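Local coordinates for protein endo-beta-N-acetylglucosaminidase F1 (Bacteroides thetaiotaomicron VPI-5482, PDB 6TCV) that probably cleaves high-mannose N-glycans within their chitobiose core, acting as a gut bacterial endo-beta-N-acetylglucosaminidase of the glycoside hydrolases, at residues S261-G264 with A265-F268; L296-P299 with S300-N303; A387-A390 with Q391-D395; A405-P408 with A409-G412; Y411-V414 with F415-Q419. The protein carries 2 engineered substitutions. All blocks are in the same frame, centred on the assembly; numbering follows the deposited sequence.

Interactions 1 and 2 touch each other: Ser-261, at the start of helix 262-278, is tied through OG to Pro-299 O in the loop 296-303. Interaction 1 is a partly buried first helical turn with polar pairs on its outer side, whereas interaction 2 is a surface beta turn held by an asparagine. Interaction 3, on helix 387-396, lies on the opposite side of the chain's centre from interaction 1 and sets an apolar flank against a polar one. Interactions 4 and 5 share Tyr-411 and helix 411-416. The former is a surface proline-aromatic contact at the helix start; the latter, more buried, pairs two aromatic rings and ends the helix.

Interaction 1: residues S261-G264 with A265-F268; sequences SEQG and AKDF
Both Glu-262 and Gln-263 have CG trans to the backbone N (chi1 179° and -167°), which leads them along the helix toward Lys-266 and Asp-267 one turn on. This is the N-terminal turn of helix 262-278, in a beta-alpha-beta unit with strands 243-249 and 283-287. Ser-261 is its N-cap: OG accepts from Gly-264 N at 2.9 Å, satisfying an amide that has no preceding turn to bind, and OG is also bonded to Pro-299 O. Serine suits the place because its short hydroxyl reaches forward to an amide of the first turn. Glu-262 and the extended Lys-266 run side by side, their CG and CE carbons touching, and end in a weak salt bridge, OE2 to NZ 3.4 Å; Arg-311 lies at long range from the same carboxylate. Gln-263 instead bends at chi2, so its amide lies across the lysine chain, and a water joins its OE1 to Lys-266 NZ. Gly-264 and Ala-265 are small and buried, Ala-265 resting on Arg-311 of helix 306-319. At the outer side, Gln-263 NE2 donates to Asp-267 OD1 at 3.0 Å; the oxygen lies in the amide plane, but the N-H comes from above the carboxylate plane, the two planes being 60° apart.

Interaction 2: residues L296-P299 with S300-N303; sequences LSNP and SLTN
Asn-298 turns its carboxamide forward along the chain toward Ser-300, while its CB leans on the CD1 methyl of Leu-301 at 3.9 Å. With CG trans to the backbone N (chi1 -167°), the side-chain oxygen is carried to the amide two residues ahead. Asn-298 OD1 accepts from Ser-300 N at 2.9 Å, the donor lying in the plane of the side-chain carbonyl and the N-H pointing at the oxygen at 160°. The same OD1 receives a water at 2.7 Å; in the modelled conformer of Ser-300, one of two, that water also lies by OG, a less certain link. At the other end of the amide, ND2 is bonded to Tyr-208 OH, so the flat group is fixed from both its oxygen and its nitrogen. These bonds make an Asx turn laid on a type I beta turn from Asn-298 to Leu-301, in the loop between strand 283-287 and helix 306-319. The turn closes with Leu-301 N to Asn-298 O, 3.1 Å. Pro-299 suits the second position of the turn, since its ring holds phi near the -65° found here and it needs no N-H. Leu-301 is buried among Ile-254, Leu-260 and Pro-294. Farther along, Leu-296 crosses Asn-303 at about a right angle: its CD1 meets Asn-303 OD1 at 3.5 Å, and its CD2 lies against Asn-303 N at 3.5 Å.

Interaction 3: residues A387-A390 with Q391-D395; sequences ASKA and QSMID
Helix 387-396 bridges strands 371-376 and 400-404 in a beta-alpha-beta unit, and the contact covers its first two turns. Regular i to i+4 backbone bonds run from Gln-391 N to Ala-387 O through Ile-394 N to Ala-390 O, the latter at 3.0 Å. On the inner flank, Met-393 keeps CG beside its backbone N (chi1 -64°), which lays CG against Lys-389 O at 3.3 Å. The chain then bends at chi3 and brings the CE methyl back to 4.1 Å from Ala-390 CA. Lys-389 crosses it at about a right angle, its CE carbon meeting Met-393 CG. Were Met-393 shortened to an alanine, a gap would probably open beside Ile-373 and Leu-385, and Lys-389 CE would be left without the carbon it rests on. On the exposed side, Gln-391 is bent at chi2 and donates through NE2 to Asp-395 OD1 at 2.9 Å; the acceptor lies in the amide plane, whereas the N-H arrives from above the carboxylate plane. Small Ala-390 suits its buried place, letting Val-424 and Leu-425 of helix 421-426 come close. The helix thus turns Met-393 toward strand 371-376 and its alanines toward helix 421-426.

Interaction 4: residues A405-P408 with A409-G412; sequences APSP and AKYG
Pro-408 CA sits over the centre of the Tyr-411 ring, 3.6 Å from its centroid and 11° off the ring normal, a CH-pi contact made by the alpha carbon, which is also a member of the pyrrolidine ring. The proline ring crosses the tyrosine obliquely and reaches toward its phenol end, CG being 4.2 Å from CZ. A tyrosine chi1 of -87° swings the ring back beneath the preceding turn and so brings Pro-408 over its face. Ser-407 O also approaches the ring, at 3.3 Å from CD1. Two i to i+3 backbone bonds hold this shell together: Lys-410 N to Ser-407 O at 2.9 Å, and Tyr-411 N to Pro-408 O at 3.1 Å. A short 3-10 turn at Pro-408 and Ala-409 thus leads into helix 411-416, with Lys-410 as the N-cap residue. Proline suits the lead-in to a helix, where its missing N-H costs no bond and its ring fixes phi.

Farther out, Tyr-411 OH is bonded to Ser-186 OG, and Phe-187 meets the tyrosine edge-to-face. The loop leaves strand 400-404 of the beta/alpha domain; Ala-405 touches a mannose of the bound glycan, and the Lys-410 side chain ends about 5 Å from a mannose. The contact therefore combines a rigid, electron-rich ring with a slightly polarised C-H: the carbon next to the proline nitrogen and carbonyl probably makes a better partner for the pi face than a plain methylene would, while the phenol hydroxyl anchors the far end.

Interaction 5: residues Y411-V414 with F415-Q419; sequences YGSV and FSRLQ
The edge of Phe-415 points at one face of the Tyr-411 ring: CE1 stands 3.7 Å above that plane, offset toward the rim on the CG side, in an edge-to-face pair with planes 76° apart and centroids 5.3 Å apart. In the plane of the phenylalanine, at its own edge, lies Tyr-411 O, 3.3 Å from CD1. Phe-415 chi1 of -79° sets its ring alongside the tyrosine, and Phe-187 stacks on it. With a leucine instead of Phe-415, the Tyr-411 face would probably lose its aromatic edge and Phe-187 its stacking partner, leaving a gap beside both. The pair spans one turn of helix 411-416, whose Phe-415 N to Tyr-411 O bond is nearly straight at 170°. At the closing turn, Ser-413 O accepts from Arg-417 N (3.2 Å); in the modelled conformer of Ser-416, one of two, OG also donates to it (2.8 Å), a reach back that may suit serine to this place. Arg-417 lays CG and CD along that carbonyl; its NH1 shares a water with Ser-413 OG and binds Glu-376 O, while NH2 reaches Gly-381 O and Gly-383 O. A buried guanidinium held largely by carbonyl oxygens is thus likely to keep its charge and to pin the helix end to the end of strand 371-376 and the loop that follows it.

Interaction 1: residues S261-G264 with A265-F268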
# COMPACT_ATOMS: atom_id res chain seq x y z
N SER A 261 3.30 9.99 20.76
CA SER A 261 4.53 10.73 20.88
C SER A 261 5.54 10.21 19.87
O SER A 261 5.34 9.17 19.23
CB SER A 261 5.09 10.54 22.29
OG SER A 261 5.44 9.17 22.43
N GLU A 262 6.69 10.88 19.75
CA GLU A 262 7.68 10.40 18.81
C GLU A 262 8.09 8.95 19.13
O GLU A 262 8.15 8.11 18.23
CB GLU A 262 8.92 11.31 18.79
CG GLU A 262 9.95 10.79 17.82
CD GLU A 262 11.03 11.78 17.45
OE1 GLU A 262 11.00 12.91 17.98
OE2 GLU A 262 11.92 11.38 16.65
N GLN A 263 8.43 8.65 20.38
CA GLN A 263 8.80 7.28 20.75
C GLN A 263 7.61 6.33 20.61
O GLN A 263 7.77 5.18 20.21
CB GLN A 263 9.41 7.20 22.13
CG GLN A 263 10.08 5.86 22.41
CD GLN A 263 11.25 5.57 21.45
OE1 GLN A 263 12.14 6.42 21.29
NE2 GLN A 263 11.29 4.41 20.87
N GLY A 264 6.41 6.77 21.02
CA GLY A 264 5.26 5.91 20.88
C GLY A 264 5.00 5.54 19.42
O GLY A 264 4.64 4.41 19.11
N ALA A 265 5.20 6.50 18.51
CA ALA A 265 5.02 6.27 17.08
C ALA A 265 6.10 5.36 16.53
O ALA A 265 5.81 4.49 15.71
CB ALA A 265 5.03 7.60 16.36
N LYS A 266 7.35 5.55 16.95
CA LYS A 266 8.38 4.64 16.51
C LYS A 266 8.04 3.20 16.90
O LYS A 266 8.17 2.27 16.08
CB LYS A 266 9.72 5.03 17.14
CG LYS A 266 10.36 6.29 16.54
CD LYS A 266 11.66 6.65 17.20
CE LYS A 266 12.27 7.89 16.57
NZ LYS A 266 13.38 8.44 17.37
N ASP A 267 7.64 2.99 18.16
CA ASP A 267 7.38 1.62 18.60
C ASP A 267 6.16 1.05 17.89
O ASP A 267 6.17 -0.11 17.48
CB ASP A 267 7.22 1.54 20.11
CG ASP A 267 8.45 1.94 20.85
OD1 ASP A 267 9.55 2.00 20.32
OD2 ASP A 267 8.37 1.82 22.15
N PHE A 268 5.09 1.84 17.75
CA PHE A 268 3.90 1.30 17.12
C PHE A 268 4.17 1.01 15.65
O PHE A 268 3.73 -0.05 15.14
CB PHE A 268 2.74 2.29 17.30
CG PHE A 268 1.43 1.74 16.83
CD1 PHE A 268 0.77 0.74 17.54
CD2 PHE A 268 0.89 2.16 15.63
CE1 PHE A 268 -0.42 0.23 17.06
CE2 PHE A 268 -0.27 1.64 15.16
CZ PHE A 268 -0.91 0.67 15.89
O HOH W 1 12.21 9.05 19.96

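Interaction 2: residues L296-P299 with S300-N303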
# COMPACT_ATOMS: atom_id res chain seq x y z
N LEU A 296 -2.26 13.02 28.23
CA LEU A 296 -1.03 13.74 27.90
C LEU A 296 0.10 13.46 28.88
O LEU A 296 1.25 13.78 28.55
CB LEU A 296 -1.31 15.26 27.77
CG LEU A 296 -2.32 15.57 26.67
CD1 LEU A 296 -2.64 17.06 26.72
CD2 LEU A 296 -1.85 15.25 25.29
N SER A 297 -0.19 12.86 30.03
CA SER A 297 0.83 12.44 30.98
C SER A 297 1.50 11.12 30.58
O SER A 297 2.53 10.75 31.17
CB SER A 297 0.21 12.17 32.38
OG SER A 297 -0.60 11.00 32.46
N ASN A 298 0.96 10.41 29.59
CA ASN A 298 1.49 9.13 29.15
C ASN A 298 2.62 9.31 28.14
O ASN A 298 2.44 9.98 27.12
CB ASN A 298 0.37 8.33 28.52
CG ASN A 298 0.74 6.90 28.32
OD1 ASN A 298 1.66 6.59 27.59
ND2 ASN A 298 -0.07 6.00 28.89
N PRO A 299 3.80 8.73 28.38
CA PRO A 299 4.93 8.97 27.46
C PRO A 299 4.74 8.46 26.06
O PRO A 299 5.51 8.85 25.18
CB PRO A 299 6.12 8.27 28.15
CG PRO A 299 5.51 7.23 29.04
CD PRO A 299 4.19 7.86 29.52
N SER A 300 3.77 7.58 25.85
CA SER A 300 3.52 7.08 24.50
C SER A 300 2.64 7.99 23.66
O SER A 300 2.50 7.76 22.45
CB SER A 300 2.80 5.72 24.58
OG SER A 300 3.64 4.73 25.18
N LEU A 301 2.01 8.99 24.26
CA LEU A 301 0.98 9.82 23.64
C LEU A 301 1.36 11.29 23.63
O LEU A 301 2.29 11.73 24.32
CB LEU A 301 -0.35 9.68 24.41
CG LEU A 301 -0.81 8.24 24.63
CD1 LEU A 301 -2.10 8.17 25.47
CD2 LEU A 301 -1.00 7.51 23.30
N THR A 302 0.63 12.05 22.82
CA THR A 302 0.80 13.48 22.67
C THR A 302 -0.51 14.10 22.20
O THR A 302 -1.49 13.41 21.98
CB THR A 302 1.99 13.80 21.78
OG1 THR A 302 2.33 15.19 21.94
CG2 THR A 302 1.71 13.55 20.33
N ASN A 303 -0.52 15.44 22.06
CA ASN A 303 -1.70 16.13 21.54
C ASN A 303 -2.01 15.62 20.12
O ASN A 303 -1.08 15.38 19.32
CB ASN A 303 -1.45 17.67 21.50
CG ASN A 303 -0.97 18.16 22.82
OD1 ASN A 303 -1.72 18.57 23.69
ND2 ASN A 303 0.34 18.36 22.87
O HOH W 2 3.19 4.35 27.79

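Interaction 3: residues A387-A390 with Q391-D395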
# COMPACT_ATOMS: atom_id res chain seq x y z
N ALA A 387 -17.98 5.50 -17.50
CA ALA A 387 -17.08 5.93 -18.56
C ALA A 387 -16.69 7.40 -18.39
O ALA A 387 -15.51 7.75 -18.49
CB ALA A 387 -17.76 5.74 -19.91
N SER A 388 -17.67 8.27 -18.12
CA SER A 388 -17.41 9.70 -17.99
C SER A 388 -16.56 10.02 -16.76
O SER A 388 -15.72 10.93 -16.81
CB SER A 388 -18.74 10.46 -17.95
OG SER A 388 -19.48 10.25 -19.15
N LYS A 389 -16.77 9.30 -15.66
CA LYS A 389 -15.97 9.54 -14.46
C LYS A 389 -14.54 9.02 -14.64
O LYS A 389 -13.58 9.71 -14.26
CB LYS A 389 -16.63 8.89 -13.24
CG LYS A 389 -15.90 9.12 -11.92
CD LYS A 389 -15.85 10.59 -11.58
CE LYS A 389 -15.32 10.79 -10.14
NZ LYS A 389 -15.33 12.24 -9.79
N ALA A 390 -14.40 7.84 -15.26
CA ALA A 390 -13.09 7.30 -15.57
C ALA A 390 -12.30 8.29 -16.41
O ALA A 390 -11.14 8.57 -16.11
CB ALA A 390 -13.20 5.96 -16.31
N GLN A 391 -12.91 8.84 -17.45
CA GLN A 391 -12.19 9.79 -18.29
C GLN A 391 -11.83 11.06 -17.52
O GLN A 391 -10.72 11.60 -17.68
CB GLN A 391 -13.04 10.18 -19.50
CG GLN A 391 -12.23 10.98 -20.53
CD GLN A 391 -11.05 10.21 -21.12
OE1 GLN A 391 -11.22 9.11 -21.68
NE2 GLN A 391 -9.85 10.73 -20.91
N SER A 392 -12.76 11.56 -16.71
CA SER A 392 -12.47 12.70 -15.84
C SER A 392 -11.24 12.44 -14.98
O SER A 392 -10.34 13.29 -14.90
CB SER A 392 -13.70 12.98 -14.97
OG SER A 392 -13.43 14.02 -14.06
N MET A 393 -11.18 11.28 -14.32
CA MET A 393 -10.07 10.98 -13.42
C MET A 393 -8.75 10.84 -14.17
O MET A 393 -7.71 11.31 -13.69
CB MET A 393 -10.36 9.74 -12.60
CG MET A 393 -11.53 9.91 -11.69
SD MET A 393 -11.76 8.58 -10.50
CE MET A 393 -12.11 7.22 -11.59
N ILE A 394 -8.78 10.20 -15.35
CA ILE A 394 -7.57 10.15 -16.16
C ILE A 394 -7.12 11.56 -16.52
O ILE A 394 -5.93 11.89 -16.43
CB ILE A 394 -7.77 9.29 -17.42
CG1 ILE A 394 -7.87 7.81 -17.09
CG2 ILE A 394 -6.69 9.56 -18.45
CD1 ILE A 394 -8.39 6.98 -18.27
N ASP A 395 -8.05 12.40 -16.98
CA ASP A 395 -7.68 13.76 -17.36
C ASP A 395 -7.09 14.53 -16.19
O ASP A 395 -6.24 15.42 -16.38
CB ASP A 395 -8.90 14.54 -17.89
CG ASP A 395 -9.45 14.01 -19.19
OD1 ASP A 395 -8.75 13.24 -19.87
OD2 ASP A 395 -10.59 14.40 -19.56

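Interaction 4: residues A405-P408 with A409-G412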
# COMPACT_ATOMS: atom_id res chain seq x y z
N ALA A 405 -16.40 -1.68 1.55
CA ALA A 405 -17.42 -2.55 2.14
C ALA A 405 -18.31 -3.17 1.06
O ALA A 405 -19.52 -3.20 1.24
CB ALA A 405 -18.22 -1.81 3.20
N PRO A 406 -17.78 -3.77 0.01
CA PRO A 406 -18.64 -4.57 -0.86
C PRO A 406 -19.06 -5.84 -0.14
O PRO A 406 -18.33 -6.38 0.68
CB PRO A 406 -17.70 -4.93 -2.01
CG PRO A 406 -16.40 -5.07 -1.35
CD PRO A 406 -16.35 -3.96 -0.30
N SER A 407 -20.24 -6.37 -0.46
CA SER A 407 -20.64 -7.68 0.05
C SER A 407 -21.40 -8.42 -1.04
O SER A 407 -22.10 -7.80 -1.86
CB SER A 407 -21.56 -7.58 1.27
OG SER A 407 -22.73 -6.85 0.96
N PRO A 408 -21.32 -9.76 -1.06
CA PRO A 408 -22.00 -10.52 -2.12
C PRO A 408 -23.49 -10.22 -2.23
O PRO A 408 -24.02 -10.14 -3.34
CB PRO A 408 -21.70 -11.97 -1.73
CG PRO A 408 -20.35 -11.89 -1.02
CD PRO A 408 -20.39 -10.61 -0.26
N ALA A 409 -24.18 -10.01 -1.11
CA ALA A 409 -25.60 -9.71 -1.16
C ALA A 409 -25.92 -8.42 -1.90
O ALA A 409 -27.08 -8.22 -2.30
CB ALA A 409 -26.23 -9.71 0.23
N LYS A 410 -24.94 -7.52 -1.99
CA LYS A 410 -25.13 -6.25 -2.67
C LYS A 410 -24.37 -6.20 -3.98
O LYS A 410 -24.18 -5.11 -4.56
CB LYS A 410 -24.77 -5.05 -1.80
CG LYS A 410 -25.59 -4.97 -0.52
CD LYS A 410 -25.31 -3.71 0.28
CE LYS A 410 -26.20 -3.62 1.50
NZ LYS A 410 -27.61 -3.34 1.14
N TYR A 411 -23.97 -7.34 -4.55
CA TYR A 411 -23.19 -7.30 -5.78
C TYR A 411 -23.98 -6.66 -6.92
O TYR A 411 -23.36 -6.06 -7.80
CB TYR A 411 -22.74 -8.70 -6.19
CG TYR A 411 -21.42 -9.20 -5.59
CD1 TYR A 411 -20.68 -8.43 -4.72
CD2 TYR A 411 -20.91 -10.42 -5.97
CE1 TYR A 411 -19.43 -8.88 -4.22
CE2 TYR A 411 -19.69 -10.87 -5.47
CZ TYR A 411 -19.00 -10.11 -4.57
OH TYR A 411 -17.78 -10.56 -4.06
N GLY A 412 -25.29 -6.79 -7.00
CA GLY A 412 -26.00 -6.10 -8.05
C GLY A 412 -25.74 -4.60 -8.03
O GLY A 412 -25.48 -3.96 -9.07

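Interaction 5: residues Y411-V414 with F415-Q419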
# COMPACT_ATOMS: atom_id res chain seq x y z
N TYR A 411 -23.97 -7.34 -4.55
CA TYR A 411 -23.19 -7.30 -5.78
C TYR A 411 -23.98 -6.66 -6.92
O TYR A 411 -23.36 -6.06 -7.80
CB TYR A 411 -22.74 -8.70 -6.19
CG TYR A 411 -21.42 -9.20 -5.59
CD1 TYR A 411 -20.68 -8.43 -4.72
CD2 TYR A 411 -20.91 -10.42 -5.97
CE1 TYR A 411 -19.43 -8.88 -4.22
CE2 TYR A 411 -19.69 -10.87 -5.47
CZ TYR A 411 -19.00 -10.11 -4.57
OH TYR A 411 -17.78 -10.56 -4.06
N GLY A 412 -25.29 -6.79 -7.00
CA GLY A 412 -26.00 -6.10 -8.05
C GLY A 412 -25.74 -4.60 -8.03
O GLY A 412 -25.48 -3.96 -9.07
N SER A 413 -25.82 -3.99 -6.84
CA SER A 413 -25.51 -2.57 -6.69
C SER A 413 -24.04 -2.28 -7.00
O SER A 413 -23.73 -1.34 -7.75
CB SER A 413 -25.80 -2.18 -5.23
OG SER A 413 -25.48 -0.82 -5.02
N VAL A 414 -23.14 -3.05 -6.39
CA VAL A 414 -21.71 -2.78 -6.56
C VAL A 414 -21.33 -2.82 -8.05
O VAL A 414 -20.68 -1.90 -8.57
CB VAL A 414 -20.87 -3.79 -5.75
CG1 VAL A 414 -19.37 -3.62 -6.02
CG2 VAL A 414 -21.14 -3.67 -4.26
N PHE A 415 -21.73 -3.89 -8.75
CA PHE A 415 -21.32 -4.03 -10.13
C PHE A 415 -22.04 -3.04 -11.03
O PHE A 415 -21.48 -2.61 -12.06
CB PHE A 415 -21.51 -5.47 -10.60
CG PHE A 415 -20.38 -6.38 -10.14
CD1 PHE A 415 -20.38 -6.97 -8.87
CD2 PHE A 415 -19.24 -6.58 -10.95
CE1 PHE A 415 -19.37 -7.76 -8.41
CE2 PHE A 415 -18.21 -7.38 -10.52
CZ PHE A 415 -18.26 -7.97 -9.26
N SER A 416 -23.28 -2.65 -10.70
CA SER A 416 -23.93 -1.59 -11.46
C SER A 416 -23.04 -0.34 -11.47
O SER A 416 -22.91 0.32 -12.51
CB SER A 416 -25.35 -1.28 -10.93
OG SER A 416 -25.40 -0.46 -9.77
N ARG A 417 -22.39 -0.05 -10.35
CA ARG A 417 -21.59 1.14 -10.21
C ARG A 417 -20.22 1.02 -10.85
O ARG A 417 -19.49 2.02 -10.90
CB ARG A 417 -21.47 1.50 -8.72
CG ARG A 417 -22.80 1.82 -8.08
CD ARG A 417 -22.67 1.88 -6.57
NE ARG A 417 -21.89 3.07 -6.17
CZ ARG A 417 -21.59 3.34 -4.90
NH1 ARG A 417 -21.98 2.50 -3.95
NH2 ARG A 417 -20.92 4.44 -4.61
N LEU A 418 -19.92 -0.12 -11.45
CA LEU A 418 -18.64 -0.35 -12.14
C LEU A 418 -18.88 -0.48 -13.64
O LEU A 418 -17.93 -0.78 -14.37
CB LEU A 418 -17.93 -1.61 -11.61
CG LEU A 418 -17.61 -1.58 -10.13
CD1 LEU A 418 -17.05 -2.88 -9.65
CD2 LEU A 418 -16.59 -0.44 -9.83
N GLN A 419 -20.08 -0.27 -14.14
CA GLN A 419 -20.31 -0.34 -15.58
C GLN A 419 -19.62 0.79 -16.33
O GLN A 419 -19.58 1.92 -15.87
CB GLN A 419 -21.82 -0.29 -15.85
CG GLN A 419 -22.51 -1.53 -15.39
CD GLN A 419 -24.00 -1.51 -15.53
OE1 GLN A 419 -24.61 -0.51 -15.92
NE2 GLN A 419 -24.60 -2.65 -15.24
O HOH W 3 -22.98 -0.19 -3.91